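PDB 6UUG: putative dehydrogenase from Pseudomonas fluorescens, which acts as the methanesulfinate monooxygenase MsuC, one part of a two-component flavin-dependent system that serves bacterial sulfur assimilation. Local coordinates for residues Arg37-Glu42 against Arg65-Leu70; Glu49-Gly54 against Trp380-Thr385; Leu113-Leu118 against Met176-Ala181; Met259-Ala264 against Gly309-Val314; Arg360-Glu363 against Arg368-His371. One frame throughout, in Å; residues are numbered along the deposited sequence. Where two conformers were deposited one is given.

Contact 1 (Arg37-Glu42 against Arg65-Leu70)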
# COMPACT_ATOMS: atom_id res chain seq x y z
N ARG A 37 25.92 -23.50 5.92
CA ARG A 37 25.61 -23.29 4.50
C ARG A 37 25.77 -24.59 3.72
O ARG A 37 25.01 -24.86 2.78
CB ARG A 37 26.50 -22.19 3.92
CG ARG A 37 26.19 -20.80 4.45
CD ARG A 37 27.38 -19.86 4.34
NE ARG A 37 27.49 -19.23 3.03
N GLN A 38 26.75 -25.41 4.10
CA GLN A 38 26.91 -26.73 3.51
C GLN A 38 25.71 -27.62 3.81
O GLN A 38 25.20 -28.30 2.92
CB GLN A 38 28.21 -27.33 4.03
CG GLN A 38 28.53 -28.74 3.62
CD GLN A 38 29.91 -29.13 4.11
OE1 GLN A 38 30.92 -28.80 3.48
NE2 GLN A 38 29.97 -29.78 5.27
N LEU A 39 25.27 -27.63 5.07
CA LEU A 39 24.08 -28.39 5.44
C LEU A 39 22.85 -27.88 4.69
O LEU A 39 22.03 -28.67 4.21
CB LEU A 39 23.82 -28.28 6.95
CG LEU A 39 24.62 -29.10 7.95
CD1 LEU A 39 24.19 -28.69 9.34
CD2 LEU A 39 24.34 -30.57 7.72
N ALA A 40 22.70 -26.55 4.63
CA ALA A 40 21.57 -25.95 3.92
C ALA A 40 21.51 -26.43 2.48
O ALA A 40 20.42 -26.70 1.95
CB ALA A 40 21.68 -24.43 3.99
N ALA A 41 22.67 -26.53 1.81
CA ALA A 41 22.69 -27.05 0.45
C ALA A 41 22.14 -28.48 0.38
O ALA A 41 21.37 -28.82 -0.53
CB ALA A 41 24.12 -26.99 -0.11
N GLU A 42 22.52 -29.32 1.34
CA GLU A 42 21.99 -30.68 1.38
C GLU A 42 20.50 -30.67 1.70
O GLU A 42 19.73 -31.42 1.08
CB GLU A 42 22.75 -31.52 2.41
CG GLU A 42 24.23 -31.71 2.09
N ARG A 65 22.67 -33.09 14.56
CA ARG A 65 23.40 -33.72 15.66
C ARG A 65 24.87 -33.93 15.31
O ARG A 65 25.76 -33.56 16.08
CB ARG A 65 22.75 -35.06 16.02
CG ARG A 65 21.46 -34.94 16.79
CD ARG A 65 20.86 -36.30 17.09
NE ARG A 65 19.73 -36.15 17.99
CZ ARG A 65 18.46 -36.06 17.61
NH1 ARG A 65 18.14 -36.14 16.32
NH2 ARG A 65 17.51 -35.89 18.52
N ASP A 66 25.14 -34.47 14.12
CA ASP A 66 26.51 -34.76 13.71
C ASP A 66 27.31 -33.51 13.39
O ASP A 66 28.54 -33.56 13.44
CB ASP A 66 26.48 -35.71 12.51
CG ASP A 66 25.87 -37.06 12.85
OD1 ASP A 66 25.81 -37.40 14.06
OD2 ASP A 66 25.46 -37.78 11.92
N SER A 67 26.65 -32.39 13.08
CA SER A 67 27.35 -31.18 12.65
C SER A 67 28.10 -30.47 13.77
O SER A 67 29.00 -29.68 13.49
CB SER A 67 26.36 -30.19 12.04
OG SER A 67 25.51 -29.66 13.06
N GLY A 68 27.72 -30.72 15.02
CA GLY A 68 28.21 -29.95 16.14
C GLY A 68 27.40 -28.70 16.45
O GLY A 68 27.58 -28.13 17.53
N LEU A 69 26.51 -28.28 15.56
CA LEU A 69 25.86 -26.98 15.73
C LEU A 69 24.83 -26.97 16.86
O LEU A 69 24.36 -25.88 17.22
CB LEU A 69 25.22 -26.52 14.42
CG LEU A 69 26.17 -26.29 13.23
CD1 LEU A 69 25.40 -26.05 11.92
CD2 LEU A 69 27.14 -25.15 13.48
N LEU A 70 24.45 -28.12 17.42
CA LEU A 70 23.58 -28.06 18.59
C LEU A 70 24.30 -27.48 19.81
O LEU A 70 23.63 -27.11 20.78
CB LEU A 70 23.02 -29.44 18.93
CG LEU A 70 22.06 -30.05 17.91
CD1 LEU A 70 21.51 -31.37 18.44
CD2 LEU A 70 20.91 -29.09 17.54
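Leu39 meets Ser67 and Leu69 through one methyl, CD1, and this single branch carries the whole contact between the two segments. It lies 3.8 Å from Ser67 CB and 3.9 Å from CD1 of Leu69, and the two leucines reach toward each other tip to tip. Both have nearly the same shape. CG stands beside the backbone N in each, and an extended chi2 then carries CD1 to the far end of the side chain, where the methyls meet. This is helix packing within the N-terminal helical domain of the acyl-CoA dehydrogenase fold: helix 32-53 lies against the end of helix 58-67, and Phe95 of helix 85-96 touches both leucines. The serine presents its carbon to Leu39 while its hydroxyl works locally. With chi1 at 70°, OG sits between the backbone N and the carbonyl carbon, where it accepts from Leu69 N at 3.0 Å with an N-H...O angle of 167°. That bond forms an ST turn, and the same hydroxyl is also hydrogen-bonded to Leu64 O. The chain turns at Gly68, whose positive phi would press a side chain against the preceding carbonyl oxygen.

Contact 2 (Glu49-Gly54 against Trp380-Thr385)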
# COMPACT_ATOMS: atom_id res chain seq x y z
N GLU A 49 10.12 -31.86 -1.40
CA GLU A 49 9.43 -33.12 -1.11
C GLU A 49 9.03 -33.22 0.35
O GLU A 49 7.98 -33.78 0.68
CB GLU A 49 10.33 -34.30 -1.50
N ARG A 50 9.86 -32.69 1.26
CA ARG A 50 9.55 -32.80 2.68
C ARG A 50 8.48 -31.80 3.11
O ARG A 50 7.78 -32.05 4.10
CB ARG A 50 10.83 -32.62 3.51
CG ARG A 50 11.84 -33.76 3.32
CD ARG A 50 13.04 -33.63 4.25
NE ARG A 50 13.98 -32.62 3.80
CZ ARG A 50 14.10 -31.41 4.35
NH1 ARG A 50 13.35 -31.07 5.39
NH2 ARG A 50 14.99 -30.55 3.88
N ASP A 51 8.35 -30.67 2.41
CA ASP A 51 7.24 -29.76 2.68
C ASP A 51 5.91 -30.45 2.42
O ASP A 51 4.94 -30.26 3.16
CB ASP A 51 7.38 -28.50 1.83
CG ASP A 51 6.16 -27.59 1.92
OD1 ASP A 51 6.01 -26.89 2.95
OD2 ASP A 51 5.36 -27.59 0.96
N GLU A 52 5.86 -31.29 1.38
CA GLU A 52 4.66 -32.08 1.10
C GLU A 52 4.46 -33.17 2.14
O GLU A 52 3.35 -33.36 2.66
CB GLU A 52 4.75 -32.68 -0.30
CG GLU A 52 3.70 -33.74 -0.60
CD GLU A 52 3.99 -34.51 -1.88
OE1 GLU A 52 5.01 -34.21 -2.53
OE2 GLU A 52 3.19 -35.41 -2.22
N ARG A 53 5.53 -33.91 2.47
CA ARG A 53 5.41 -35.07 3.34
C ARG A 53 5.03 -34.67 4.77
O ARG A 53 4.22 -35.34 5.41
CB ARG A 53 6.72 -35.86 3.34
CG ARG A 53 6.86 -36.84 4.50
CD ARG A 53 7.77 -38.01 4.16
NE ARG A 53 9.19 -37.69 4.27
CZ ARG A 53 9.96 -37.34 3.25
NH1 ARG A 53 9.45 -37.25 2.03
NH2 ARG A 53 11.25 -37.07 3.45
N GLY A 54 5.60 -33.58 5.28
CA GLY A 54 5.38 -33.27 6.68
C GLY A 54 6.10 -34.26 7.57
O GLY A 54 7.05 -34.95 7.16
N TRP A 380 5.63 -18.36 1.11
CA TRP A 380 4.49 -17.58 1.58
C TRP A 380 3.73 -18.33 2.68
O TRP A 380 3.39 -17.74 3.71
CB TRP A 380 3.55 -17.23 0.41
CG TRP A 380 2.42 -16.28 0.81
CD1 TRP A 380 2.43 -14.91 0.77
CD2 TRP A 380 1.13 -16.66 1.33
NE1 TRP A 380 1.22 -14.41 1.23
CE2 TRP A 380 0.41 -15.46 1.59
CE3 TRP A 380 0.51 -17.88 1.60
CZ2 TRP A 380 -0.91 -15.46 2.08
CZ3 TRP A 380 -0.81 -17.88 2.09
CH2 TRP A 380 -1.48 -16.68 2.35
N ARG A 381 3.46 -19.63 2.48
CA ARG A 381 2.68 -20.36 3.48
C ARG A 381 3.40 -20.42 4.82
O ARG A 381 2.77 -20.30 5.88
CB ARG A 381 2.40 -21.79 3.01
CG ARG A 381 1.33 -21.89 1.95
CD ARG A 381 1.00 -23.36 1.70
NE ARG A 381 1.97 -24.01 0.82
CZ ARG A 381 2.90 -24.87 1.21
NH1 ARG A 381 3.04 -25.22 2.49
NH2 ARG A 381 3.71 -25.41 0.30
N ASN A 382 4.71 -20.65 4.79
CA ASN A 382 5.48 -20.71 6.03
C ASN A 382 5.45 -19.37 6.75
O ASN A 382 5.24 -19.30 7.96
CB ASN A 382 6.92 -21.12 5.71
CG ASN A 382 7.04 -22.58 5.30
OD1 ASN A 382 6.16 -23.38 5.60
ND2 ASN A 382 8.13 -22.92 4.62
N LEU A 383 5.68 -18.29 6.01
CA LEU A 383 5.70 -16.98 6.65
C LEU A 383 4.30 -16.56 7.07
O LEU A 383 4.12 -15.97 8.13
CB LEU A 383 6.33 -15.96 5.70
CG LEU A 383 6.68 -14.59 6.26
CD1 LEU A 383 7.58 -14.73 7.47
CD2 LEU A 383 7.38 -13.79 5.16
N ARG A 384 3.29 -16.88 6.26
CA ARG A 384 1.92 -16.54 6.66
C ARG A 384 1.55 -17.19 7.99
O ARG A 384 0.88 -16.57 8.82
CB ARG A 384 0.92 -16.97 5.58
CG ARG A 384 -0.58 -16.78 5.94
CD ARG A 384 -1.00 -15.31 5.93
NE ARG A 384 -0.45 -14.59 7.10
CZ ARG A 384 -0.61 -13.30 7.35
NH1 ARG A 384 0.00 -12.75 8.41
NH2 ARG A 384 -1.36 -12.54 6.55
N THR A 385 1.94 -18.45 8.17
CA THR A 385 1.60 -19.18 9.39
C THR A 385 2.32 -18.58 10.59
O THR A 385 1.72 -18.35 11.66
CB THR A 385 1.99 -20.66 9.24
OG1 THR A 385 1.33 -21.23 8.10
CG2 THR A 385 1.61 -21.44 10.48
O HOH W 1 5.96 -26.19 5.59
O HOH W 2 8.67 -25.76 3.78
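Asp51 and Arg381 approach from opposite directions and form a salt bridge that is strong at one end and slack at the other. At the tight end, Arg381 NH2 donates to Asp51 OD2 at 2.8 Å with an N-H...O angle of 165°. The carboxylate oxygen is taken on its syn side and lies close to the guanidinium plane. The second bond, from Arg381 NH1 to Asp51 OD1, is weak at 3.4 Å; the two flat groups are turned 33° apart, and the pairing is uneven. The arginine chain bends at chi3 (-81°) on its way to the aspartate. The contact ties helix 32-53 of the N-terminal helical domain to helix 378-386 of the C-terminal one, as the acyl-CoA dehydrogenase fold brings these domains together. Both charges have further partners: Arg375 joins Asp51 OD2, while Asp377 and the carbonyl of Ile211 hold Arg381. On the looser side two waters link the aspartate to the Asn382 amide. One donates to both Asp51 OD1 and Asn382 OD1, which stay 4.4 Å apart; the other donates to Asp51 OD1 and accepts from Asn382 ND2 at 3.0 Å. Asn382 OD1 also accepts from Gln213 N.

Contact 3 (Leu113-Leu118 against Met176-Ala181)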
# COMPACT_ATOMS: atom_id res chain seq x y z
N LEU A 113 17.99 -23.77 25.54
CA LEU A 113 19.23 -23.63 26.29
C LEU A 113 19.31 -22.27 26.96
O LEU A 113 19.74 -22.15 28.11
CB LEU A 113 20.42 -23.87 25.37
CG LEU A 113 20.63 -25.29 24.87
CD1 LEU A 113 21.82 -25.31 23.92
CD2 LEU A 113 20.89 -26.22 26.08
N ALA A 114 18.90 -21.21 26.25
CA ALA A 114 18.87 -19.88 26.86
C ALA A 114 17.94 -19.84 28.06
O ALA A 114 18.21 -19.11 29.03
CB ALA A 114 18.45 -18.83 25.84
N THR A 115 16.85 -20.60 28.00
CA THR A 115 15.86 -20.62 29.07
C THR A 115 16.46 -21.16 30.37
O THR A 115 16.29 -20.56 31.44
CB THR A 115 14.66 -21.47 28.65
OG1 THR A 115 14.08 -20.92 27.46
CG2 THR A 115 13.60 -21.47 29.74
N VAL A 116 17.14 -22.31 30.31
CA VAL A 116 17.77 -22.81 31.54
C VAL A 116 18.89 -21.88 31.98
O VAL A 116 19.09 -21.64 33.18
CB VAL A 116 18.24 -24.28 31.38
CG1 VAL A 116 17.08 -25.20 31.10
CG2 VAL A 116 19.31 -24.43 30.32
N ARG A 117 19.61 -21.29 31.02
CA ARG A 117 20.71 -20.40 31.37
C ARG A 117 20.22 -19.17 32.13
O ARG A 117 20.84 -18.74 33.10
CB ARG A 117 21.46 -19.97 30.10
CG ARG A 117 22.47 -18.82 30.31
CD ARG A 117 23.64 -19.27 31.16
NE ARG A 117 24.59 -18.19 31.45
CZ ARG A 117 24.46 -17.31 32.45
NH1 ARG A 117 23.41 -17.35 33.27
NH2 ARG A 117 25.38 -16.38 32.62
N LEU A 118 19.08 -18.62 31.71
CA LEU A 118 18.59 -17.37 32.29
C LEU A 118 17.72 -17.57 33.52
O LEU A 118 17.66 -16.66 34.37
CB LEU A 118 17.80 -16.59 31.23
CG LEU A 118 18.60 -16.02 30.06
CD1 LEU A 118 17.65 -15.47 29.00
CD2 LEU A 118 19.55 -14.94 30.53
N MET A 176 15.62 -33.49 25.52
CA MET A 176 15.18 -32.72 26.66
C MET A 176 14.04 -31.81 26.23
O MET A 176 13.96 -31.41 25.06
CB MET A 176 16.32 -31.88 27.26
CG MET A 176 17.45 -32.68 27.89
SD MET A 176 16.96 -33.48 29.44
CE MET A 176 16.61 -32.07 30.49
N LEU A 177 13.16 -31.50 27.18
CA LEU A 177 12.02 -30.61 26.97
C LEU A 177 12.00 -29.54 28.04
O LEU A 177 12.35 -29.78 29.20
CB LEU A 177 10.67 -31.34 27.04
CG LEU A 177 10.31 -32.45 26.08
CD1 LEU A 177 8.97 -33.02 26.50
CD2 LEU A 177 10.25 -31.90 24.67
N ILE A 178 11.59 -28.34 27.64
CA ILE A 178 11.19 -27.30 28.58
C ILE A 178 9.67 -27.35 28.66
O ILE A 178 8.98 -27.07 27.68
CB ILE A 178 11.67 -25.92 28.12
CG1 ILE A 178 13.20 -25.89 27.96
CG2 ILE A 178 11.19 -24.86 29.09
CD1 ILE A 178 13.95 -25.69 29.25
N ALA A 179 9.14 -27.71 29.83
CA ALA A 179 7.70 -27.87 30.01
C ALA A 179 7.20 -26.89 31.07
O ALA A 179 7.89 -26.63 32.06
CB ALA A 179 7.35 -29.31 30.43
N SER A 180 6.00 -26.36 30.87
CA SER A 180 5.39 -25.48 31.85
C SER A 180 4.12 -26.10 32.43
O SER A 180 3.48 -26.95 31.81
CB SER A 180 5.05 -24.11 31.25
OG SER A 180 4.23 -24.25 30.11
N ALA A 181 3.78 -25.65 33.63
CA ALA A 181 2.55 -26.05 34.31
C ALA A 181 2.13 -24.91 35.22
O ALA A 181 2.94 -24.06 35.59
CB ALA A 181 2.75 -27.34 35.11
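Val116 and Ile178 make the closest apolar contact here, with Val116 CG1 3.7 Å from Ile178 CD1 and the two side chains crossing obliquely. The isoleucine works with both of its branches. Its CG1 arm stands opposite the carbonyl carbon (chi1 -58°) and, turned at chi2, offers its end methyl to the valine. The shorter branch, CG2, faces Thr115 and comes to 4.2 Å from the CG2 methyl of that threonine. Ile178 thus sits before two consecutive residues of the helix. Trp139 on the neighbouring strand touches both Val116 and Ile178, while Ala194 and Ile192 of the strand on the other side add further apolar cover to the valine and the isoleucine respectively. In terms of fold, helix 100-119 of the N-terminal helical domain lies here against the middle strand of a small sheet, in which 176-183 runs parallel to 139-142 and antiparallel to 189-196; a beta region between two helical ones is the hallmark of the acyl-CoA dehydrogenase family. Hydrogen bonding serves each segment separately, and none crosses between them. Thr115 turns its methyl to the strand and its hydroxyl back along its own helix, where OG1 is bonded to Leu111 O; Arg248 NE is hydrogen-bonded to Thr115 OG1 as well. On the strand side, the backbone of Ile178 pairs with Gly140 and Ala142, and that of its neighbours Leu177 and Ala179 with Ile195 and Ala193.

Contact 4 (Met259-Ala264 against Gly309-Val314)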
# COMPACT_ATOMS: atom_id res chain seq x y z
N MET A 259 14.18 -15.88 11.26
CA MET A 259 13.49 -16.83 10.38
C MET A 259 12.74 -16.11 9.27
O MET A 259 12.79 -16.52 8.10
CB MET A 259 12.49 -17.68 11.19
CG MET A 259 13.09 -18.72 12.12
SD MET A 259 11.84 -19.40 13.26
CE MET A 259 10.55 -19.87 12.12
N PHE A 260 12.00 -15.06 9.63
CA PHE A 260 11.22 -14.31 8.65
C PHE A 260 12.11 -13.73 7.56
O PHE A 260 11.77 -13.78 6.37
CB PHE A 260 10.45 -13.16 9.33
CG PHE A 260 9.42 -13.60 10.36
CD1 PHE A 260 9.09 -14.93 10.56
CD2 PHE A 260 8.79 -12.63 11.15
CE1 PHE A 260 8.12 -15.30 11.53
CE2 PHE A 260 7.84 -13.00 12.11
CZ PHE A 260 7.51 -14.33 12.29
N LEU A 261 13.23 -13.13 7.96
CA LEU A 261 14.16 -12.59 6.97
C LEU A 261 14.72 -13.70 6.08
O LEU A 261 14.74 -13.56 4.85
CB LEU A 261 15.29 -11.82 7.66
CG LEU A 261 16.48 -11.41 6.78
CD1 LEU A 261 16.06 -10.52 5.62
CD2 LEU A 261 17.49 -10.66 7.67
N GLY A 262 15.14 -14.81 6.69
CA GLY A 262 15.65 -15.93 5.91
C GLY A 262 14.65 -16.45 4.89
O GLY A 262 15.00 -16.73 3.75
N ILE A 263 13.38 -16.57 5.29
CA ILE A 263 12.36 -17.05 4.35
C ILE A 263 12.25 -16.10 3.15
O ILE A 263 12.24 -16.54 1.99
CB ILE A 263 11.01 -17.19 5.06
CG1 ILE A 263 11.02 -18.35 6.06
CG2 ILE A 263 9.90 -17.38 4.04
CD1 ILE A 263 9.84 -18.30 7.05
N ALA A 264 12.16 -14.79 3.41
CA ALA A 264 12.08 -13.81 2.33
C ALA A 264 13.32 -13.85 1.44
O ALA A 264 13.20 -13.73 0.21
CB ALA A 264 11.87 -12.41 2.92
N GLY A 309 16.30 -2.87 3.82
CA GLY A 309 15.80 -2.30 5.06
C GLY A 309 15.62 -3.33 6.16
O GLY A 309 16.00 -3.09 7.31
N ILE A 310 15.02 -4.49 5.83
CA ILE A 310 14.84 -5.55 6.82
C ILE A 310 16.20 -6.01 7.34
O ILE A 310 16.40 -6.17 8.55
CB ILE A 310 14.07 -6.75 6.24
CG1 ILE A 310 12.69 -6.35 5.75
CG2 ILE A 310 13.90 -7.82 7.31
CD1 ILE A 310 12.11 -7.40 4.86
N ARG A 311 17.14 -6.26 6.42
CA ARG A 311 18.45 -6.76 6.82
C ARG A 311 19.10 -5.86 7.86
O ARG A 311 19.58 -6.34 8.89
CB ARG A 311 19.35 -6.88 5.59
CG ARG A 311 19.03 -8.10 4.70
CD ARG A 311 19.68 -7.95 3.32
NE ARG A 311 19.45 -9.13 2.48
CZ ARG A 311 19.47 -9.13 1.15
NH1 ARG A 311 19.73 -8.02 0.48
NH2 ARG A 311 19.26 -10.26 0.48
N LEU A 312 19.13 -4.55 7.61
CA LEU A 312 19.79 -3.66 8.58
C LEU A 312 19.06 -3.64 9.92
O LEU A 312 19.70 -3.60 10.99
CB LEU A 312 19.91 -2.26 8.00
CG LEU A 312 20.79 -2.11 6.76
CD1 LEU A 312 20.96 -0.62 6.43
CD2 LEU A 312 22.15 -2.80 6.95
N LEU A 313 17.72 -3.63 9.91
CA LEU A 313 16.98 -3.63 11.17
C LEU A 313 17.23 -4.91 11.96
O LEU A 313 17.39 -4.87 13.19
CB LEU A 313 15.49 -3.44 10.91
CG LEU A 313 15.02 -2.05 10.48
CD1 LEU A 313 13.54 -2.22 9.99
CD2 LEU A 313 15.12 -1.09 11.67
N VAL A 314 17.22 -6.06 11.27
CA VAL A 314 17.44 -7.33 11.95
C VAL A 314 18.87 -7.39 12.51
O VAL A 314 19.09 -7.81 13.66
CB VAL A 314 17.14 -8.50 11.00
CG1 VAL A 314 17.55 -9.82 11.62
CG2 VAL A 314 15.65 -8.52 10.68
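Leu261 lays its two methyls against three side chains of 309-314, a segment of helix 294-327. CD1 lies 3.8 Å from Ile310 CG2, the leucine and isoleucine running alongside each other in opposing senses. The same methyl rests 3.9 Å from Arg311 CG, on a side chain roughly perpendicular to the leucine. The other methyl, CD2, meets Val314 one turn further on, 4.0 Å from its CB, the pair lying aslant. Leu261 holds CG opposite its backbone N (chi1 169°), which carries it toward the other helix; chi2 then spreads the two methyls to their separate partners. Arg311 lends only its aliphatic part: the chain runs extended from CG to NE, and its charged end forms salt bridges with Glu265 and Glu308. Reducing the leucine to an alanine would probably open a gap facing Ile310, Arg311 CG and Val314, and cost most of the apolar contact between the segments. The axes approach to 10.6 Å with 154° between their directions, a spacing bridged by these side chains. Leu312 and Leu313 pack on Leu313 and Leu312, respectively, of a third subunit. Such a nearly antiparallel pair of long helices is characteristic of the C-terminal helical bundle of the acyl-CoA dehydrogenase fold.

Contact 5 (Arg360-Glu363 against Arg368-His371)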
# COMPACT_ATOMS: atom_id res chain seq x y z
N ARG A 360 4.42 -11.30 -4.06
CA ARG A 360 4.56 -10.57 -5.31
C ARG A 360 5.65 -11.15 -6.20
O ARG A 360 5.67 -10.81 -7.39
CB ARG A 360 4.84 -9.09 -5.04
CG ARG A 360 4.04 -8.20 -5.97
CD ARG A 360 4.72 -6.89 -6.23
NE ARG A 360 5.17 -6.26 -4.99
CZ ARG A 360 6.17 -5.39 -4.94
NH1 ARG A 360 6.80 -5.07 -6.07
NH2 ARG A 360 6.54 -4.85 -3.78
N LEU A 361 6.49 -12.05 -5.68
CA LEU A 361 7.48 -12.70 -6.55
C LEU A 361 6.81 -13.47 -7.68
O LEU A 361 7.41 -13.65 -8.74
CB LEU A 361 8.41 -13.62 -5.76
CG LEU A 361 7.85 -14.91 -5.15
CD1 LEU A 361 7.82 -16.07 -6.16
CD2 LEU A 361 8.66 -15.31 -3.91
N PHE A 362 5.56 -13.91 -7.49
CA PHE A 362 4.93 -14.65 -8.57
C PHE A 362 4.69 -13.79 -9.80
O PHE A 362 4.58 -14.33 -10.90
CB PHE A 362 3.61 -15.27 -8.09
CG PHE A 362 3.80 -16.49 -7.22
CD1 PHE A 362 3.94 -17.76 -7.79
CD2 PHE A 362 3.89 -16.38 -5.83
CE1 PHE A 362 4.12 -18.90 -6.99
CE2 PHE A 362 4.07 -17.52 -5.02
CZ PHE A 362 4.19 -18.78 -5.60
N GLU A 363 4.63 -12.46 -9.65
CA GLU A 363 4.47 -11.60 -10.82
C GLU A 363 5.72 -11.52 -11.69
O GLU A 363 5.63 -11.07 -12.84
CB GLU A 363 4.08 -10.18 -10.41
CG GLU A 363 2.69 -10.09 -9.81
CD GLU A 363 2.17 -8.67 -9.78
OE1 GLU A 363 1.43 -8.33 -8.83
OE2 GLU A 363 2.49 -7.89 -10.71
N ARG A 368 3.83 -20.33 -15.17
CA ARG A 368 4.32 -21.70 -15.07
C ARG A 368 4.99 -21.99 -13.72
O ARG A 368 5.24 -23.16 -13.42
CB ARG A 368 5.29 -21.98 -16.23
CG ARG A 368 4.58 -22.14 -17.58
CD ARG A 368 5.47 -21.81 -18.78
NE ARG A 368 6.68 -22.63 -18.82
CZ ARG A 368 7.90 -22.19 -18.49
NH1 ARG A 368 8.08 -20.94 -18.08
NH2 ARG A 368 8.94 -23.01 -18.56
N SER A 369 5.24 -20.98 -12.90
CA SER A 369 5.96 -21.17 -11.65
C SER A 369 5.08 -21.68 -10.52
O SER A 369 5.59 -21.96 -9.42
CB SER A 369 6.63 -19.86 -11.21
OG SER A 369 5.68 -18.86 -10.87
N THR A 370 3.77 -21.81 -10.76
CA THR A 370 2.84 -22.36 -9.78
C THR A 370 2.73 -23.88 -9.86
O THR A 370 1.91 -24.46 -9.14
CB THR A 370 1.45 -21.73 -9.97
OG1 THR A 370 1.01 -21.93 -11.32
CG2 THR A 370 1.50 -20.24 -9.67
N HIS A 371 3.52 -24.53 -10.71
CA HIS A 371 3.55 -25.98 -10.77
C HIS A 371 3.76 -26.57 -9.38
O HIS A 371 4.62 -26.11 -8.62
CB HIS A 371 4.67 -26.44 -11.71
CG HIS A 371 4.52 -27.86 -12.18
ND1 HIS A 371 4.34 -28.92 -11.31
CD2 HIS A 371 4.53 -28.40 -13.42
CE1 HIS A 371 4.24 -30.04 -12.00
NE2 HIS A 371 4.35 -29.75 -13.28
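Phe362 touches Ser369 and Thr370 with one side of its ring, the CD1 and CE1 atoms, in a contact made by van der Waals packing. Thr370 CG2 stands 4.0 Å from Phe362 CD1, the methyl approaching the ring obliquely. Ser369 OG lies 3.7 Å from Phe362 CD1, again at a slant. With chi1 at -76° the ring swings beside the backbone N, and its CD1-CE1 side comes to the loop. One of its faces is covered by the neighbouring Leu361, whose CD1 sits 4.0 Å above the ring plane of Phe362, offset toward the rim. Leu376 and Asp377 of the same chain also touch the ring, as does Arg384 of the second subunit. An alanine at this place is likely to leave the Thr370 methyl and the Leu361 CD1 without their aromatic partner and to open a gap between the short helix and the loop. Hydrogen bonds come second, and none joins the two segments directly. Ser369 OG is bonded to Thr365 OG1 at the end of the short helix and to Gly366 O just after it. Thr370 splits its two branches: the methyl goes to the ring, while OG1 is bonded to Ala367 O and to Asn210 ND2 of the second subunit. Leu388 of that subunit packs on the threonine as well. Within the first segment, Glu363 N donates to Arg360 O at 3.0 Å. This short helix 362-365 and the loop after it, with Phe362 packed between them, belong to the C-terminal domain of the acyl-CoA dehydrogenase fold and border the second subunit.

The five contacts span the three regions of the acyl-CoA dehydrogenase fold. Contacts 1 and 2 share helix 32-53 with centres 20 Å apart, and contact 1 also touches contact 3, where Leu70 O lies 4.0 Å from Leu113 CD1. Contacts 2 and 4 meet directly: Leu383 CD1 lies 3.4 Å from Phe260 CD1, packing helix 378-386 against helix 247-277 within the C-terminal domain. Contacts 2 and 5, with nearest atoms about 5 Å apart, both face the second subunit, whereas contact 4 borders the third. Contacts 3 and 5 mark the extremes, their centres about 41 Å apart on opposite sides of the chain's centre. None of the five includes a bound flavin or substrate; they are structural packing and subunit-facing contacts.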